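Local coordinates for protein 6-phosphogluconolactonase (Leishmania braziliensis, PDB 3CSS) that probably hydrolyses 6-phosphogluconolactone to 6-phosphogluconate, the second step of the oxidative stage of the pentose phosphate pathway, at residues A20-I25 and H57-A62; V69-G74 and A94-V99; G164-G167 and F173-S176; V231-P236 and V242-R247. All blocks are in the same frame, centred on the assembly; numbering follows the deposited sequence.

Contact 1: A20-I25 and H57-A62; sequences AAREVI and HEKDLA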
# COMPACT_ATOMS: atom_id res chain seq x y z
N ALA A 20 -1.81 9.52 13.94
CA ALA A 20 -0.89 8.43 14.31
C ALA A 20 -0.03 7.97 13.14
O ALA A 20 1.16 7.72 13.33
CB ALA A 20 -1.68 7.25 14.91
N ALA A 21 -0.62 7.88 11.95
CA ALA A 21 0.12 7.47 10.73
C ALA A 21 1.14 8.55 10.40
O ALA A 21 2.30 8.27 10.09
CB ALA A 21 -0.83 7.25 9.56
N ARG A 22 0.72 9.81 10.50
CA ARG A 22 1.62 10.93 10.24
C ARG A 22 2.87 10.87 11.13
O ARG A 22 3.99 11.09 10.65
CB ARG A 22 0.89 12.27 10.40
CG ARG A 22 1.78 13.50 10.17
CD ARG A 22 0.96 14.77 10.19
NE ARG A 22 1.82 15.96 10.29
CZ ARG A 22 2.15 16.57 11.42
NH1 ARG A 22 1.68 16.16 12.59
NH2 ARG A 22 2.96 17.63 11.38
N GLU A 23 2.68 10.58 12.41
CA GLU A 23 3.80 10.49 13.36
C GLU A 23 4.83 9.44 12.96
O GLU A 23 6.03 9.67 13.09
CB GLU A 23 3.29 10.20 14.78
CG GLU A 23 2.66 11.41 15.46
CD GLU A 23 3.57 12.65 15.42
OE1 GLU A 23 4.79 12.51 15.68
OE2 GLU A 23 3.07 13.75 15.11
N VAL A 24 4.37 8.29 12.47
CA VAL A 24 5.28 7.25 11.99
C VAL A 24 6.12 7.75 10.80
O VAL A 24 7.34 7.58 10.78
CB VAL A 24 4.51 5.98 11.59
CG1 VAL A 24 5.49 4.95 10.96
CG2 VAL A 24 3.77 5.37 12.79
N ILE A 25 5.47 8.40 9.84
CA ILE A 25 6.16 8.96 8.69
C ILE A 25 7.20 10.00 9.12
O ILE A 25 8.37 9.95 8.69
CB ILE A 25 5.16 9.57 7.68
CG1 ILE A 25 4.29 8.46 7.09
CG2 ILE A 25 5.90 10.33 6.59
CD1 ILE A 25 3.01 8.95 6.41
N HIS A 57 -0.09 17.50 3.57
CA HIS A 57 -0.05 18.69 2.70
C HIS A 57 -0.08 20.01 3.50
O HIS A 57 0.63 20.97 3.15
CB HIS A 57 -1.21 18.67 1.72
CG HIS A 57 -1.16 19.79 0.73
ND1 HIS A 57 -1.70 21.03 1.01
CD2 HIS A 57 -0.60 19.88 -0.50
CE1 HIS A 57 -1.50 21.83 -0.03
NE2 HIS A 57 -0.84 21.15 -0.96
N GLU A 58 -0.89 20.04 4.55
CA GLU A 58 -1.04 21.24 5.36
C GLU A 58 0.12 21.49 6.30
O GLU A 58 0.49 22.64 6.53
CB GLU A 58 -2.35 21.18 6.14
CG GLU A 58 -3.57 21.18 5.25
CD GLU A 58 -3.52 22.30 4.21
OE1 GLU A 58 -3.43 23.48 4.64
OE2 GLU A 58 -3.57 22.00 2.99
N LYS A 59 0.71 20.42 6.84
CA LYS A 59 1.67 20.53 7.94
C LYS A 59 3.13 20.31 7.54
O LYS A 59 4.03 20.90 8.14
CB LYS A 59 1.32 19.55 9.05
CG LYS A 59 -0.09 19.67 9.64
CD LYS A 59 -0.34 21.02 10.28
CE LYS A 59 -1.68 21.06 11.00
NZ LYS A 59 -2.07 22.43 11.41
N ASP A 60 3.38 19.46 6.54
CA ASP A 60 4.72 18.96 6.27
C ASP A 60 5.21 19.21 4.85
O ASP A 60 6.19 18.58 4.40
CB ASP A 60 4.75 17.46 6.56
CG ASP A 60 4.23 17.13 7.94
OD1 ASP A 60 4.73 17.68 8.94
OD2 ASP A 60 3.30 16.29 8.03
N LEU A 61 4.56 20.15 4.16
CA LEU A 61 4.82 20.35 2.74
C LEU A 61 6.26 20.78 2.49
O LEU A 61 6.86 20.40 1.48
CB LEU A 61 3.84 21.36 2.13
CG LEU A 61 3.86 21.48 0.61
CD1 LEU A 61 3.60 20.12 -0.06
CD2 LEU A 61 2.86 22.53 0.13
N ALA A 62 6.82 21.55 3.42
CA ALA A 62 8.20 22.03 3.33
C ALA A 62 9.22 20.90 3.25
O ALA A 62 10.12 20.92 2.42
CB ALA A 62 8.51 22.96 4.51

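Contact 2: V69-G74 and A94-V99; sequences VQFILG and ALLRDV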
# COMPACT_ATOMS: atom_id res chain seq x y z
N VAL A 69 10.95 12.69 0.96
CA VAL A 69 10.20 11.47 0.67
C VAL A 69 10.18 11.18 -0.83
O VAL A 69 9.98 12.08 -1.65
CB VAL A 69 8.72 11.55 1.17
CG1 VAL A 69 7.93 10.28 0.72
CG2 VAL A 69 8.65 11.71 2.69
N GLN A 70 10.43 9.92 -1.17
CA GLN A 70 10.19 9.40 -2.51
C GLN A 70 8.90 8.60 -2.46
O GLN A 70 8.83 7.59 -1.74
CB GLN A 70 11.35 8.51 -2.96
CG GLN A 70 11.13 7.86 -4.32
CD GLN A 70 12.32 7.04 -4.76
OE1 GLN A 70 12.77 6.16 -4.04
NE2 GLN A 70 12.84 7.33 -5.95
N PHE A 71 7.90 9.05 -3.22
CA PHE A 71 6.55 8.49 -3.22
C PHE A 71 6.37 7.48 -4.36
O PHE A 71 6.74 7.74 -5.52
CB PHE A 71 5.49 9.58 -3.41
CG PHE A 71 5.39 10.56 -2.29
CD1 PHE A 71 4.49 10.35 -1.26
CD2 PHE A 71 6.16 11.71 -2.28
CE1 PHE A 71 4.37 11.25 -0.21
CE2 PHE A 71 6.06 12.63 -1.23
CZ PHE A 71 5.15 12.39 -0.20
N ILE A 72 5.76 6.36 -4.02
CA ILE A 72 5.29 5.38 -4.98
C ILE A 72 3.87 4.98 -4.61
O ILE A 72 3.45 5.13 -3.47
CB ILE A 72 6.20 4.12 -5.07
CG1 ILE A 72 6.03 3.18 -3.86
CG2 ILE A 72 7.71 4.55 -5.22
CD1 ILE A 72 6.83 1.86 -4.00
N LEU A 73 3.12 4.50 -5.60
CA LEU A 73 1.80 3.95 -5.33
C LEU A 73 1.97 2.45 -5.04
O LEU A 73 2.49 1.68 -5.85
CB LEU A 73 0.86 4.15 -6.52
CG LEU A 73 0.45 5.58 -6.87
CD1 LEU A 73 -0.26 5.56 -8.23
CD2 LEU A 73 -0.44 6.18 -5.80
N GLY A 74 1.54 2.04 -3.85
CA GLY A 74 1.58 0.62 -3.50
C GLY A 74 0.63 -0.30 -4.28
O GLY A 74 0.88 -1.48 -4.41
N ALA A 94 -5.12 15.47 -2.85
CA ALA A 94 -4.85 15.61 -1.43
C ALA A 94 -3.46 16.18 -1.15
O ALA A 94 -3.30 16.91 -0.18
CB ALA A 94 -5.05 14.27 -0.69
N LEU A 95 -2.48 15.86 -2.00
CA LEU A 95 -1.08 16.11 -1.62
C LEU A 95 -0.08 16.30 -2.77
O LEU A 95 0.69 17.27 -2.76
CB LEU A 95 -0.61 14.96 -0.71
CG LEU A 95 0.89 14.87 -0.40
CD1 LEU A 95 1.34 16.08 0.45
CD2 LEU A 95 1.25 13.57 0.28
N LEU A 96 -0.06 15.38 -3.73
CA LEU A 96 1.04 15.31 -4.69
C LEU A 96 1.03 16.46 -5.69
O LEU A 96 2.04 16.73 -6.34
CB LEU A 96 1.07 13.95 -5.43
CG LEU A 96 1.17 12.70 -4.56
CD1 LEU A 96 1.23 11.45 -5.42
CD2 LEU A 96 2.42 12.76 -3.67
N ARG A 97 -0.09 17.17 -5.78
CA ARG A 97 -0.15 18.37 -6.62
C ARG A 97 0.97 19.37 -6.26
O ARG A 97 1.45 20.11 -7.14
CB ARG A 97 -1.53 19.02 -6.52
CG ARG A 97 -1.94 19.46 -5.12
CD ARG A 97 -3.42 19.79 -5.05
NE ARG A 97 -3.85 20.13 -3.69
CZ ARG A 97 -3.83 21.35 -3.16
NH1 ARG A 97 -3.39 22.39 -3.86
NH2 ARG A 97 -4.25 21.54 -1.91
N ASP A 98 1.41 19.40 -5.00
CA ASP A 98 2.44 20.34 -4.55
C ASP A 98 3.75 19.67 -4.14
O ASP A 98 4.61 20.31 -3.51
CB ASP A 98 1.88 21.22 -3.42
CG ASP A 98 0.77 22.14 -3.90
OD1 ASP A 98 0.90 22.74 -5.00
OD2 ASP A 98 -0.24 22.30 -3.18
N VAL A 99 3.91 18.41 -4.52
CA VAL A 99 5.16 17.66 -4.33
C VAL A 99 5.91 17.65 -5.67
O VAL A 99 5.29 17.48 -6.73
CB VAL A 99 4.90 16.19 -3.86
CG1 VAL A 99 6.19 15.39 -3.80
CG2 VAL A 99 4.21 16.17 -2.48

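Contact 3: G164-G167 and F173-S176; sequences GSDG and FPDS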
# COMPACT_ATOMS: atom_id res chain seq x y z
N GLY A 164 -9.56 -4.40 3.14
CA GLY A 164 -10.94 -4.55 2.68
C GLY A 164 -11.71 -5.49 3.57
O GLY A 164 -11.15 -6.35 4.26
N SER A 165 -13.04 -5.37 3.49
CA SER A 165 -13.92 -6.32 4.19
C SER A 165 -13.78 -7.77 3.68
O SER A 165 -14.22 -8.70 4.35
CB SER A 165 -15.37 -5.88 4.10
OG SER A 165 -15.82 -5.95 2.76
N ASP A 166 -13.19 -7.94 2.50
CA ASP A 166 -12.87 -9.24 1.94
C ASP A 166 -11.53 -9.82 2.44
O ASP A 166 -11.14 -10.91 2.02
CB ASP A 166 -12.87 -9.15 0.41
CG ASP A 166 -11.70 -8.35 -0.13
OD1 ASP A 166 -11.15 -7.52 0.61
OD2 ASP A 166 -11.31 -8.57 -1.31
N GLY A 167 -10.83 -9.07 3.29
CA GLY A 167 -9.53 -9.50 3.82
C GLY A 167 -8.32 -9.11 2.98
O GLY A 167 -7.18 -9.45 3.32
N PHE A 173 -5.76 -9.46 -3.80
CA PHE A 173 -7.11 -9.97 -3.58
C PHE A 173 -7.13 -11.49 -3.42
O PHE A 173 -6.30 -12.18 -4.00
CB PHE A 173 -8.05 -9.57 -4.73
CG PHE A 173 -8.43 -8.12 -4.73
CD1 PHE A 173 -9.43 -7.63 -3.89
CD2 PHE A 173 -7.78 -7.22 -5.55
CE1 PHE A 173 -9.78 -6.30 -3.89
CE2 PHE A 173 -8.11 -5.88 -5.54
CZ PHE A 173 -9.10 -5.42 -4.70
N PRO A 174 -8.13 -12.00 -2.67
CA PRO A 174 -8.34 -13.45 -2.65
C PRO A 174 -8.48 -14.02 -4.06
O PRO A 174 -9.14 -13.41 -4.91
CB PRO A 174 -9.65 -13.62 -1.86
CG PRO A 174 -9.90 -12.37 -1.18
CD PRO A 174 -9.11 -11.28 -1.86
N ASP A 175 -7.83 -15.15 -4.30
CA ASP A 175 -7.90 -15.89 -5.56
C ASP A 175 -7.54 -15.06 -6.81
O ASP A 175 -8.06 -15.29 -7.92
CB ASP A 175 -9.28 -16.57 -5.67
CG ASP A 175 -9.60 -17.44 -4.46
OD1 ASP A 175 -8.91 -18.44 -4.22
OD2 ASP A 175 -10.53 -17.08 -3.69
N SER A 176 -6.63 -14.09 -6.62
CA SER A 176 -5.98 -13.37 -7.71
C SER A 176 -4.56 -13.90 -7.94
O SER A 176 -3.99 -14.59 -7.08
CB SER A 176 -5.89 -11.87 -7.38
OG SER A 176 -4.97 -11.61 -6.32

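Contact 4: V231-P236 and V242-R247; sequences VLSESP and VSRFLR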
# COMPACT_ATOMS: atom_id res chain seq x y z
N VAL A 231 -5.69 -11.88 11.04
CA VAL A 231 -4.27 -11.54 10.91
C VAL A 231 -3.52 -11.75 12.24
O VAL A 231 -2.39 -12.25 12.27
CB VAL A 231 -4.08 -10.08 10.38
CG1 VAL A 231 -2.60 -9.61 10.53
CG2 VAL A 231 -4.58 -9.95 8.91
N LEU A 232 -4.19 -11.38 13.34
CA LEU A 232 -3.55 -11.39 14.65
C LEU A 232 -3.50 -12.72 15.37
O LEU A 232 -2.66 -12.88 16.28
CB LEU A 232 -4.21 -10.36 15.55
CG LEU A 232 -4.02 -8.91 15.14
CD1 LEU A 232 -4.83 -8.02 16.10
CD2 LEU A 232 -2.51 -8.48 15.10
N SER A 233 -4.39 -13.66 15.03
CA SER A 233 -4.41 -14.93 15.75
C SER A 233 -3.08 -15.66 15.60
O SER A 233 -2.56 -15.79 14.50
CB SER A 233 -5.57 -15.81 15.29
OG SER A 233 -5.43 -16.19 13.94
N GLU A 234 -2.53 -16.12 16.72
CA GLU A 234 -1.24 -16.83 16.72
C GLU A 234 -1.31 -18.08 15.84
O GLU A 234 -0.45 -18.31 15.02
CB GLU A 234 -0.82 -17.20 18.15
CG GLU A 234 0.30 -18.24 18.24
CD GLU A 234 1.60 -17.80 17.57
OE1 GLU A 234 1.75 -16.59 17.29
OE2 GLU A 234 2.47 -18.68 17.35
N SER A 235 -2.35 -18.88 16.04
CA SER A 235 -2.61 -20.03 15.19
C SER A 235 -3.53 -19.58 14.08
O SER A 235 -4.37 -18.70 14.29
CB SER A 235 -3.25 -21.18 15.96
OG SER A 235 -2.33 -21.71 16.88
N PRO A 236 -3.35 -20.16 12.88
CA PRO A 236 -4.32 -19.80 11.85
C PRO A 236 -5.76 -20.09 12.31
O PRO A 236 -6.02 -21.15 12.93
CB PRO A 236 -3.95 -20.66 10.63
CG PRO A 236 -2.68 -21.33 10.95
CD PRO A 236 -2.35 -21.14 12.42
N VAL A 242 -6.58 -13.10 3.31
CA VAL A 242 -5.38 -13.18 2.52
C VAL A 242 -4.27 -12.29 3.15
O VAL A 242 -3.07 -12.64 3.08
CB VAL A 242 -5.66 -12.84 1.03
CG1 VAL A 242 -5.92 -11.37 0.89
CG2 VAL A 242 -4.52 -13.32 0.12
N SER A 243 -4.68 -11.24 3.86
CA SER A 243 -3.71 -10.33 4.50
C SER A 243 -2.95 -10.92 5.71
O SER A 243 -2.03 -10.27 6.24
CB SER A 243 -4.39 -9.01 4.86
OG SER A 243 -5.49 -9.25 5.71
N ARG A 244 -3.26 -12.16 6.10
CA ARG A 244 -2.44 -12.87 7.09
C ARG A 244 -0.97 -12.99 6.66
O ARG A 244 -0.10 -13.20 7.52
CB ARG A 244 -3.04 -14.24 7.41
CG ARG A 244 -2.40 -14.92 8.61
CD ARG A 244 -3.08 -16.23 9.00
NE ARG A 244 -2.30 -16.93 10.04
CZ ARG A 244 -2.36 -16.69 11.35
NH1 ARG A 244 -3.16 -15.77 11.85
NH2 ARG A 244 -1.61 -17.40 12.18
N PHE A 245 -0.64 -12.81 5.37
CA PHE A 245 0.78 -12.79 4.97
C PHE A 245 1.59 -11.71 5.70
O PHE A 245 2.83 -11.79 5.78
CB PHE A 245 0.95 -12.66 3.44
CG PHE A 245 0.74 -11.27 2.91
CD1 PHE A 245 1.77 -10.33 2.92
CD2 PHE A 245 -0.50 -10.89 2.35
CE1 PHE A 245 1.56 -9.04 2.43
CE2 PHE A 245 -0.69 -9.61 1.83
CZ PHE A 245 0.33 -8.69 1.89
N LEU A 246 0.91 -10.69 6.22
CA LEU A 246 1.59 -9.64 7.01
C LEU A 246 2.35 -10.17 8.24
O LEU A 246 3.33 -9.57 8.70
CB LEU A 246 0.58 -8.57 7.42
CG LEU A 246 0.03 -7.70 6.30
CD1 LEU A 246 -1.09 -6.80 6.84
CD2 LEU A 246 1.15 -6.88 5.59
N ARG A 247 1.94 -11.33 8.74
CA ARG A 247 2.61 -11.96 9.88
C ARG A 247 4.07 -12.28 9.57
O ARG A 247 4.88 -12.43 10.50
CB ARG A 247 1.89 -13.26 10.27
CG ARG A 247 0.51 -13.06 10.87
CD ARG A 247 -0.06 -14.35 11.46
NE ARG A 247 0.70 -14.75 12.64
CZ ARG A 247 0.49 -14.27 13.86
NH1 ARG A 247 -0.46 -13.38 14.09
NH2 ARG A 247 1.25 -14.68 14.86
O HOH W 1 0.20 -13.70 17.33

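Contact 1: A20-I25 and H57-A62
R22 and D60 form a two-pronged salt bridge between helix 14-30 and the break that separates helix 50-59 from helix 61-65, at the periphery of the fold. The arginine grips the carboxylate side-on: NE of R22 gives its hydrogen to OD2 of D60 at 2.7 Å, and NH2 of R22 reaches OD1 of D60 at 3.0 Å. Both bonds are somewhat bent, near 150° at the hydrogen, but the two flat groups lie only 10° from coplanar, and OD2 accepts through its syn lone pair. With CG anti to the backbone N (chi1 179°) and the chain extended as far as NE, R22 spans the 9.5 Å between its CA and that of D60. In this Rossmann-like alpha/beta fold D60 is where the chain leaves helical geometry and occupies the N-cap position of the next helix, yet its carboxylate makes no capping bond and is turned to the arginine instead. K59 lies across the guanidinium, its CB 3.4 Å from NH2 of R22 and its CG over one face, while its amino end leads away. E23 OE2 adds a long, purely electrostatic contact with NH1 of R22, whose side chain also touches L52 and L56.

Contact 2: V69-G74 and A94-V99
F71 is held by apolar contacts alone from the 94-99 segment: L95, L96 and V99 converge on its ring, and all four residues are buried. The most directional of these is a CH-pi contact, in which CD2 of L96 sits 4.0 Å from the centroid of the F71 ring and only 11° off the ring normal. The opposite face is taken by V69, two residues earlier on the same strand, whose CG1 lies 3.5 Å above the plane and over the centre. The ring is thus sandwiched between a leucine methyl and a valine methyl, which restrains its tilt.

The remaining contacts are van der Waals, from two methyls that sit neither over the face nor at the edge. CD2 of L95 meets CE1 of F71 at 3.9 Å, the two side chains crossing at about a right angle, and CG1 of V99 approaches CE2 of F71 at 3.8 Å. V99 CG1 stands anti to its own backbone N (chi1 174°), which carries this methyl to the ring. A type I turn from L96 to V99, closed by V99 N to L96 O at 3.1 Å, brings the valine back beside the leucines.

Strand 69-77 runs parallel to strand 39-43 in the central sheet, and F71 also touches L41. L95 and L96, near the end of helix 87-96, pack against F71 on strand 69-77, with L64 of helix 61-65 lying against both F71 and L95.

Contact 3: G164-G167 and F173-S176
Two beta turns face each other here, a type I turn over G164-G167 closed by G167 N to G164 O at 2.9 Å and a type II turn over F173-S176. Between them stands the carboxylate of D166. Its OD2 lies at the edge of the F173 ring, near the ring plane and 3.3 Å from CD1 of F173, with the carboxylate and ring planes 57° apart; the oxygen therefore meets the electropositive C-H rim, not the pi face. The same OD2 is 3.5 Å from CD of P174. Stronger polar partners hold the carboxylate from outside: OD1 bonds to ND1 of H168 and OD2 to OG of S192. H168 also stacks on the F173 ring, so the three side chains form one packed group; the sequence fits the family's G-S-D-G-H signature, whose histidine lies in the active site of relatives. G167 takes a left-handed backbone conformation in which a CB would jam against the preceding carbonyl. F173 O accepts from OG of S176, at 2.7 Å, and from S176 N.

Both turns lie between strand 158-162 and strand 186-189. F173 and S176 lean on S189 of the latter, while S165 O bonds to W226 of helix 225-232.

Contact 4: V231-P236 and V242-R247
The carbonyl oxygen of S233 is gripped end-on by R244, whose NH1 lies 2.7 Å and NH2 3.0 Å from S233 O. The NH1 bond comes in the carbonyl plane on a lone pair; the NH2 donor is tilted 24° from that plane, and NH2 also makes a weak bond to E234 O. R244 reaches them extended as far as NE, CG anti to the backbone N (chi1 -169°), and its NH1 has a further partner in G230 O. CD of R247 lies 3.3 Å above one face of its guanidinium, over the centre, and CA of P236 over the opposite face.

R247 takes the helix end itself. Its NH1 donates to V231 O at 2.9 Å, nearly straight and within the guanidinium plane. In one of two conformers of E234, its OE1 forms a salt bridge with NH2 of R247 at 3.1 Å, the two flat groups 77° apart. NH2 of R247 also binds a water that donates to L232 O. At the other end of the contact, CG2 of V231 packs on S243, whose OG, in one of two conformers, bonds to G167 O.

Helix 225-232 stops here: R247 meets V231 O at the helix end, and R244 the carbonyls of S233 and E234 just after it. Positive charge at a helix C terminus probably offsets the negative end of the helix dipole.

How the contacts relate
From the N terminus, contact 1 joins helix 14-30 to the break before helix 61-65, closing a loop that includes strand 39-43. Contact 2 follows, closing the shorter loop from strand 69-77 to the end of helix 87-96. The two touch where H57 NE2 probably bonds to D98 OD2. Contact 3 closes a tight loop after strand 158-162, and contact 4 another between helix 225-232 and the approach to strand 252-257. These also meet, through a probable bond from S243 N to G167 O. All four are in series, none nesting or crossing; contacts 2 and 3, with centres about 26 Å apart, lie on opposite sides of the chain's centre.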